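Local coordinates for protein arylesterase (Agrobacterium tumefaciens, PDB 3DCI) that probably hydrolyses ester bonds as an SGNH-type arylesterase of the GDSL-like lipase/acylhydrolase family, and binds zinc, at residues L150-P155 and H191-A196; G197-A202 and A216-A221. One frame throughout, in Å; residues are numbered along the deposited sequence.

Interaction 1: residues L150-P155 and H191-A196; sequences LLIVAP and HHFFDA. With ZN (zinc ion), chain D.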
ATOM      1  N   LEU A 150      16.063  14.440 -19.787  1.00 25.30           N
ATOM      2  CA  LEU A 150      15.521  14.947 -18.526  1.00 25.75           C
ATOM      3  C   LEU A 150      16.037  16.358 -18.269  1.00 24.66           C
ATOM      4  O   LEU A 150      17.227  16.635 -18.387  1.00 24.95           O
ATOM      5  CB  LEU A 150      15.926  14.029 -17.366  1.00 25.99           C
ATOM      6  CG  LEU A 150      15.493  14.412 -15.948  1.00 25.88           C
ATOM      7  CD1 LEU A 150      13.963  14.419 -15.827  1.00 27.55           C
ATOM      8  CD2 LEU A 150      16.121  13.487 -14.896  1.00 26.29           C
ATOM      9  N   LEU A 151      15.120  17.230 -17.885  1.00 24.91           N
ATOM     10  CA  LEU A 151      15.415  18.552 -17.409  1.00 24.44           C
ATOM     11  C   LEU A 151      14.845  18.653 -16.000  1.00 25.31           C
ATOM     12  O   LEU A 151      13.641  18.515 -15.803  1.00 25.28           O
ATOM     13  CB  LEU A 151      14.800  19.573 -18.336  1.00 24.08           C
ATOM     14  CG  LEU A 151      14.882  21.059 -17.970  1.00 24.73           C
ATOM     15  CD1 LEU A 151      16.333  21.556 -17.775  1.00 22.57           C
ATOM     16  CD2 LEU A 151      14.138  21.880 -19.054  1.00 24.45           C
ATOM     17  N   ILE A 152      15.755  18.820 -15.035  1.00 25.26           N
ATOM     18  CA  ILE A 152      15.467  18.962 -13.616  1.00 25.09           C
ATOM     19  C   ILE A 152      15.326  20.462 -13.383  1.00 24.67           C
ATOM     20  O   ILE A 152      16.231  21.192 -13.702  1.00 24.18           O
ATOM     21  CB  ILE A 152      16.654  18.382 -12.773  1.00 25.81           C
ATOM     22  CG1 ILE A 152      16.724  16.860 -12.950  1.00 27.15           C
ATOM     23  CG2 ILE A 152      16.539  18.734 -11.288  1.00 25.75           C
ATOM     24  CD1 ILE A 152      18.059  16.227 -12.423  1.00 26.24           C
ATOM     25  N   VAL A 153      14.169  20.895 -12.859  1.00 24.07           N
ATOM     26  CA  VAL A 153      13.874  22.283 -12.613  1.00 23.38           C
ATOM     27  C   VAL A 153      13.695  22.572 -11.112  1.00 23.53           C
ATOM     28  O   VAL A 153      12.846  21.963 -10.435  1.00 23.22           O
ATOM     29  CB  VAL A 153      12.640  22.709 -13.382  1.00 22.74           C
ATOM     30  CG1 VAL A 153      12.350  24.207 -13.125  1.00 21.15           C
ATOM     31  CG2 VAL A 153      12.836  22.462 -14.906  1.00 23.77           C
ATOM     32  N   ALA A 154      14.508  23.484 -10.586  1.00 23.71           N
ATOM     33  CA  ALA A 154      14.367  23.886  -9.195  1.00 24.14           C
ATOM     34  C   ALA A 154      13.237  24.906  -9.150  1.00 24.92           C
ATOM     35  O   ALA A 154      13.229  25.827  -9.963  1.00 25.27           O
ATOM     36  CB  ALA A 154      15.677  24.488  -8.651  1.00 23.71           C
ATOM     37  N   PRO A 155      12.269  24.734  -8.219  1.00 25.34           N
ATOM     38  CA  PRO A 155      11.193  25.693  -8.110  1.00 25.60           C
ATOM     39  C   PRO A 155      11.698  26.987  -7.489  1.00 25.62           C
ATOM     40  O   PRO A 155      12.717  26.980  -6.793  1.00 25.27           O
ATOM     41  CB  PRO A 155      10.197  24.981  -7.179  1.00 25.81           C
ATOM     42  CG  PRO A 155      11.036  24.144  -6.312  1.00 26.35           C
ATOM     43  CD  PRO A 155      12.141  23.658  -7.216  1.00 25.81           C
ATOM     44  N   HIS A 191      22.326  15.084 -16.893  1.00 27.77           N
ATOM     45  CA  HIS A 191      21.088  15.679 -17.378  1.00 27.43           C
ATOM     46  C   HIS A 191      21.170  17.194 -17.285  1.00 26.92           C
ATOM     47  O   HIS A 191      22.122  17.729 -16.772  1.00 27.02           O
ATOM     48  CB  HIS A 191      19.913  15.130 -16.577  1.00 28.55           C
ATOM     49  CG  HIS A 191      19.737  13.655 -16.730  1.00 30.08           C
ATOM     50  ND1 HIS A 191      19.726  13.037 -17.962  1.00 34.09           N
ATOM     51  CD2 HIS A 191      19.579  12.673 -15.813  1.00 33.45           C
ATOM     52  CE1 HIS A 191      19.570  11.733 -17.796  1.00 34.32           C
ATOM     53  NE2 HIS A 191      19.473  11.487 -16.503  1.00 35.63           N
ATOM     54  N   HIS A 192      20.146  17.878 -17.780  1.00 26.98           N
ATOM     55  CA  HIS A 192      20.076  19.336 -17.766  1.00 25.65           C
ATOM     56  C   HIS A 192      19.344  19.882 -16.546  1.00 24.84           C
ATOM     57  O   HIS A 192      18.504  19.204 -15.936  1.00 24.34           O
ATOM     58  CB  HIS A 192      19.346  19.838 -19.005  1.00 25.40           C
ATOM     59  CG  HIS A 192      20.175  19.796 -20.235  1.00 24.74           C
ATOM     60  ND1 HIS A 192      20.474  18.618 -20.880  1.00 24.59           N
ATOM     61  CD2 HIS A 192      20.792  20.780 -20.932  1.00 23.51           C
ATOM     62  CE1 HIS A 192      21.220  18.876 -21.935  1.00 23.96           C
ATOM     63  NE2 HIS A 192      21.429  20.180 -21.990  1.00 24.06           N
ATOM     64  N   PHE A 193      19.643  21.136 -16.241  1.00 23.97           N
ATOM     65  CA  PHE A 193      19.104  21.804 -15.055  1.00 24.12           C
ATOM     66  C   PHE A 193      18.656  23.185 -15.413  1.00 23.86           C
ATOM     67  O   PHE A 193      19.317  23.872 -16.181  1.00 21.76           O
ATOM     68  CB  PHE A 193      20.154  21.887 -13.949  1.00 24.00           C
ATOM     69  CG  PHE A 193      19.788  22.832 -12.854  1.00 23.93           C
ATOM     70  CD1 PHE A 193      18.823  22.482 -11.911  1.00 25.59           C
ATOM     71  CD2 PHE A 193      20.372  24.084 -12.778  1.00 24.50           C
ATOM     72  CE1 PHE A 193      18.459  23.391 -10.898  1.00 23.94           C
ATOM     73  CE2 PHE A 193      20.010  24.975 -11.771  1.00 23.95           C
ATOM     74  CZ  PHE A 193      19.065  24.631 -10.850  1.00 24.11           C
ATOM     75  N   PHE A 194      17.543  23.619 -14.833  1.00 24.52           N
ATOM     76  CA  PHE A 194      17.180  25.030 -14.886  1.00 25.04           C
ATOM     77  C   PHE A 194      16.680  25.495 -13.527  1.00 24.98           C
ATOM     78  O   PHE A 194      15.942  24.769 -12.864  1.00 24.90           O
ATOM     79  CB  PHE A 194      16.108  25.265 -15.952  1.00 26.28           C
ATOM     80  CG  PHE A 194      15.808  26.723 -16.198  1.00 26.43           C
ATOM     81  CD1 PHE A 194      16.622  27.478 -17.020  1.00 28.86           C
ATOM     82  CD2 PHE A 194      14.699  27.323 -15.631  1.00 30.23           C
ATOM     83  CE1 PHE A 194      16.347  28.807 -17.249  1.00 31.56           C
ATOM     84  CE2 PHE A 194      14.426  28.661 -15.867  1.00 29.30           C
ATOM     85  CZ  PHE A 194      15.244  29.391 -16.657  1.00 29.01           C
ATOM     86  N   ASP A 195      17.109  26.686 -13.112  1.00 24.94           N
ATOM     87  CA  ASP A 195      16.616  27.305 -11.885  1.00 25.03           C
ATOM     88  C   ASP A 195      15.448  28.252 -12.166  1.00 24.96           C
ATOM     89  O   ASP A 195      15.646  29.370 -12.611  1.00 25.02           O
ATOM     90  CB  ASP A 195      17.736  28.057 -11.169  1.00 25.39           C
ATOM     91  CG  ASP A 195      17.270  28.672  -9.846  1.00 25.95           C
ATOM     92  OD1 ASP A 195      16.183  28.297  -9.324  1.00 25.49           O
ATOM     93  OD2 ASP A 195      17.980  29.539  -9.328  1.00 27.44           O
ATOM     94  N   ALA A 196      14.221  27.801 -11.885  1.00 25.45           N
ATOM     95  CA  ALA A 196      13.020  28.635 -12.086  1.00 24.90           C
ATOM     96  C   ALA A 196      13.052  29.891 -11.229  1.00 25.20           C
ATOM     97  O   ALA A 196      12.430  30.885 -11.586  1.00 25.29           O
ATOM     98  CB  ALA A 196      11.739  27.835 -11.816  1.00 25.16           C
TER
HETATM   99 ZN    ZN D 219      22.502  21.690 -23.140  1.00 32.63          ZN
HETATM  100  O   HOH W   1      15.233  28.002  -6.825  1.00 27.97           O
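L150 lays its CB over one face of the H191 imidazole, 4.0 Å from the ring centroid, in a CH-pi contact set off toward the ring's rim. Its CD2 touches ring atom CD2 of H191 as well, while E137 takes the hydrogen bond of H191 NE2. The carbonyl O of L150 accepts the first rung of the ladder, from H192 N. L151, with CG anti to the backbone N (chi1 175°), lays CD1 along the neighbouring strand, 3.7 Å from H192 CB and close to F193 N. Beyond that CB the imidazole of H192 turns away, and its NE2 binds zinc at 2.2 Å, as does D228 of the same chain through OD2. Both backbone polar atoms of I152 bond to the neighbouring strand: its N donates to H192 O in a nearly straight bond (2.9 Å, 171°), and its O accepts from F194 N. These are neighbouring parallel strands of the central sheet of an SGNH-hydrolase alpha/beta fold, with 192-195 outermost and strand 104-108 on the far side of 149-154. V153 puts CG1 against A196 CB, on the face covered by helix 212-229. On the other face, A154 CB sits at the edge of the F193 ring, 3.7 Å from CE1. A154 N and O bond to F194 O and A196 N. P155 follows the end of its strand, and one water donates to both its O and D195 OD1, which also takes the N-H of G197.

Interaction 2: residues G197-A202 and A216-A221; sequences GSVASA and AAIGRA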
ATOM      1  N   GLY A 197      13.781  29.856 -10.109  1.00 25.70           N
ATOM      2  CA  GLY A 197      13.991  31.040  -9.277  1.00 26.04           C
ATOM      3  C   GLY A 197      14.776  32.158  -9.947  1.00 26.49           C
ATOM      4  O   GLY A 197      14.761  33.284  -9.476  1.00 26.55           O
ATOM      5  N   SER A 198      15.488  31.844 -11.027  1.00 26.95           N
ATOM      6  CA  SER A 198      16.262  32.842 -11.753  1.00 27.74           C
ATOM      7  C   SER A 198      15.367  33.744 -12.586  1.00 27.86           C
ATOM      8  O   SER A 198      15.825  34.772 -13.037  1.00 28.31           O
ATOM      9  CB  SER A 198      17.294  32.178 -12.683  1.00 27.94           C
ATOM     10  OG  SER A 198      16.634  31.440 -13.714  1.00 28.91           O
ATOM     11  N   VAL A 199      14.122  33.334 -12.827  1.00 28.57           N
ATOM     12  CA  VAL A 199      13.167  34.113 -13.617  1.00 28.98           C
ATOM     13  C   VAL A 199      11.833  34.411 -12.927  1.00 29.66           C
ATOM     14  O   VAL A 199      11.048  35.200 -13.458  1.00 30.32           O
ATOM     15  CB  VAL A 199      12.830  33.453 -14.994  1.00 29.60           C
ATOM     16  CG1 VAL A 199      14.089  33.302 -15.861  1.00 29.69           C
ATOM     17  CG2 VAL A 199      12.088  32.124 -14.817  1.00 28.30           C
ATOM     18  N   ALA A 200      11.584  33.826 -11.756  1.00 29.58           N
ATOM     19  CA  ALA A 200      10.287  33.946 -11.099  1.00 29.68           C
ATOM     20  C   ALA A 200      10.497  33.948  -9.613  1.00 29.94           C
ATOM     21  O   ALA A 200      11.410  33.275  -9.120  1.00 29.77           O
ATOM     22  CB  ALA A 200       9.385  32.767 -11.472  1.00 30.01           C
ATOM     23  N   SER A 201       9.652  34.695  -8.906  1.00 30.27           N
ATOM     24  CA  SER A 201       9.669  34.713  -7.431  1.00 30.45           C
ATOM     25  C   SER A 201       8.334  34.262  -6.851  1.00 30.00           C
ATOM     26  O   SER A 201       7.284  34.581  -7.395  1.00 30.29           O
ATOM     27  CB  SER A 201       9.999  36.120  -6.909  1.00 30.49           C
ATOM     28  OG  SER A 201      11.309  36.514  -7.294  1.00 33.24           O
ATOM     29  N   ALA A 202       8.393  33.541  -5.731  1.00 29.70           N
ATOM     30  CA  ALA A 202       7.202  33.211  -4.946  1.00 29.65           C
ATOM     31  C   ALA A 202       6.378  34.455  -4.609  1.00 28.99           C
ATOM     32  O   ALA A 202       6.918  35.547  -4.438  1.00 28.96           O
ATOM     33  CB  ALA A 202       7.606  32.512  -3.658  1.00 29.38           C
ATOM     34  N   ALA A 216       3.859  32.331 -16.054  1.00 26.13           N
ATOM     35  CA  ALA A 216       4.087  32.449 -17.487  1.00 26.34           C
ATOM     36  C   ALA A 216       5.558  32.724 -17.809  1.00 26.40           C
ATOM     37  O   ALA A 216       6.052  32.256 -18.838  1.00 26.53           O
ATOM     38  CB  ALA A 216       3.202  33.543 -18.074  1.00 25.51           C
ATOM     39  N   ALA A 217       6.255  33.473 -16.939  1.00 26.22           N
ATOM     40  CA  ALA A 217       7.687  33.749 -17.142  1.00 26.05           C
ATOM     41  C   ALA A 217       8.527  32.457 -17.057  1.00 26.37           C
ATOM     42  O   ALA A 217       9.554  32.332 -17.726  1.00 26.36           O
ATOM     43  CB  ALA A 217       8.186  34.789 -16.168  1.00 25.53           C
ATOM     44  N   ILE A 218       8.074  31.482 -16.275  1.00 26.04           N
ATOM     45  CA  ILE A 218       8.747  30.191 -16.237  1.00 26.54           C
ATOM     46  C   ILE A 218       8.589  29.454 -17.572  1.00 26.68           C
ATOM     47  O   ILE A 218       9.571  28.915 -18.113  1.00 26.51           O
ATOM     48  CB  ILE A 218       8.267  29.318 -15.049  1.00 26.53           C
ATOM     49  CG1 ILE A 218       8.718  29.947 -13.728  1.00 26.61           C
ATOM     50  CG2 ILE A 218       8.790  27.865 -15.159  1.00 26.63           C
ATOM     51  CD1 ILE A 218       8.166  29.243 -12.490  1.00 27.51           C
ATOM     52  N   GLY A 219       7.374  29.423 -18.110  1.00 26.68           N
ATOM     53  CA  GLY A 219       7.154  28.739 -19.383  1.00 27.43           C
ATOM     54  C   GLY A 219       7.952  29.387 -20.511  1.00 27.82           C
ATOM     55  O   GLY A 219       8.504  28.703 -21.357  1.00 27.95           O
ATOM     56  N   ARG A 220       8.004  30.714 -20.515  1.00 27.66           N
ATOM     57  CA  ARG A 220       8.763  31.444 -21.525  1.00 29.14           C
ATOM     58  C   ARG A 220      10.263  31.156 -21.431  1.00 28.11           C
ATOM     59  O   ARG A 220      10.897  30.893 -22.448  1.00 27.13           O
ATOM     60  CB  ARG A 220       8.476  32.932 -21.408  1.00 28.99           C
ATOM     61  CG  ARG A 220       7.213  33.313 -22.179  1.00 34.06           C
ATOM     62  CD  ARG A 220       6.435  34.574 -21.697  1.00 35.22           C
ATOM     63  NE  ARG A 220       7.202  35.753 -21.266  1.00 40.45           N
ATOM     64  CZ  ARG A 220       8.254  36.301 -21.885  1.00 43.06           C
ATOM     65  NH1 ARG A 220       8.802  37.396 -21.366  1.00 41.30           N
ATOM     66  NH2 ARG A 220       8.761  35.794 -23.015  1.00 45.97           N
ATOM     67  N   ALA A 221      10.789  31.170 -20.200  1.00 27.69           N
ATOM     68  CA  ALA A 221      12.216  30.958 -19.917  1.00 27.69           C
ATOM     69  C   ALA A 221      12.665  29.524 -20.242  1.00 27.43           C
ATOM     70  O   ALA A 221      13.804  29.303 -20.659  1.00 26.95           O
ATOM     71  CB  ALA A 221      12.523  31.280 -18.435  1.00 27.37           C
TER
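V199 meets A221 methyl to methyl: both its branches rest on A221 CB, CG1 at 3.6 Å and CG2 at 3.7 Å. This pair and A200 with I218 form the tight part of the contact. The torsion of V199 (chi1 -60°) sets CG2 between its own backbone N and carbonyl carbon, and from there the methyl reaches over the helix backbone, 3.9 Å from A217 O, and comes within 4.2 Å of I218 CG1. The I218 chain is extended (chi2 174°), running CG1 and CD1 alongside the A200 methyl, whose CB lies 3.7 Å from CG1. I218 is buried and also touches A196, L210 and W51 of helix 51-59, while A200 has P156 beside it, so this end of the contact merges with the protein core. The A217 side is looser: its methyl comes no nearer than 4.0 Å, to V199 O. V199, though solvent-exposed, still turns its methyls onto the helix. The arrangement joins the loop that follows strand 192-195 to one side of helix 212-229, where A217 and A221, one turn apart, turn their methyls to the loop and I218 lies beside them. The helix keeps its own backbone bonds, such as A221 N to A217 O, and S198 OG pairs with D195 O. With just 190 Å² buried and no polar bond between loop and helix, the contact rests on close-fitting aliphatic surfaces and carries little directional preference of its own.

How the interactions relate
Interaction 1 closes before interaction 2 opens, and the chain passes directly from A196, just after the edge strand, to G197; their centres lie 12 Å apart. They also meet through side chains. The F194 ring, on the helix-212-229 face of the sheet, brings CZ within 3.8 Å of A221 CB and 4.2 Å of V199 CG1, and A196 CB packs 3.9 Å from I218 CD1. Strand, loop and helix thus share one apolar layer. Zinc belongs to the opposite end of the strand: H192 binds it from interaction 1, and D228 from later in the helix that supplies interaction 2, which itself lies away from the metal.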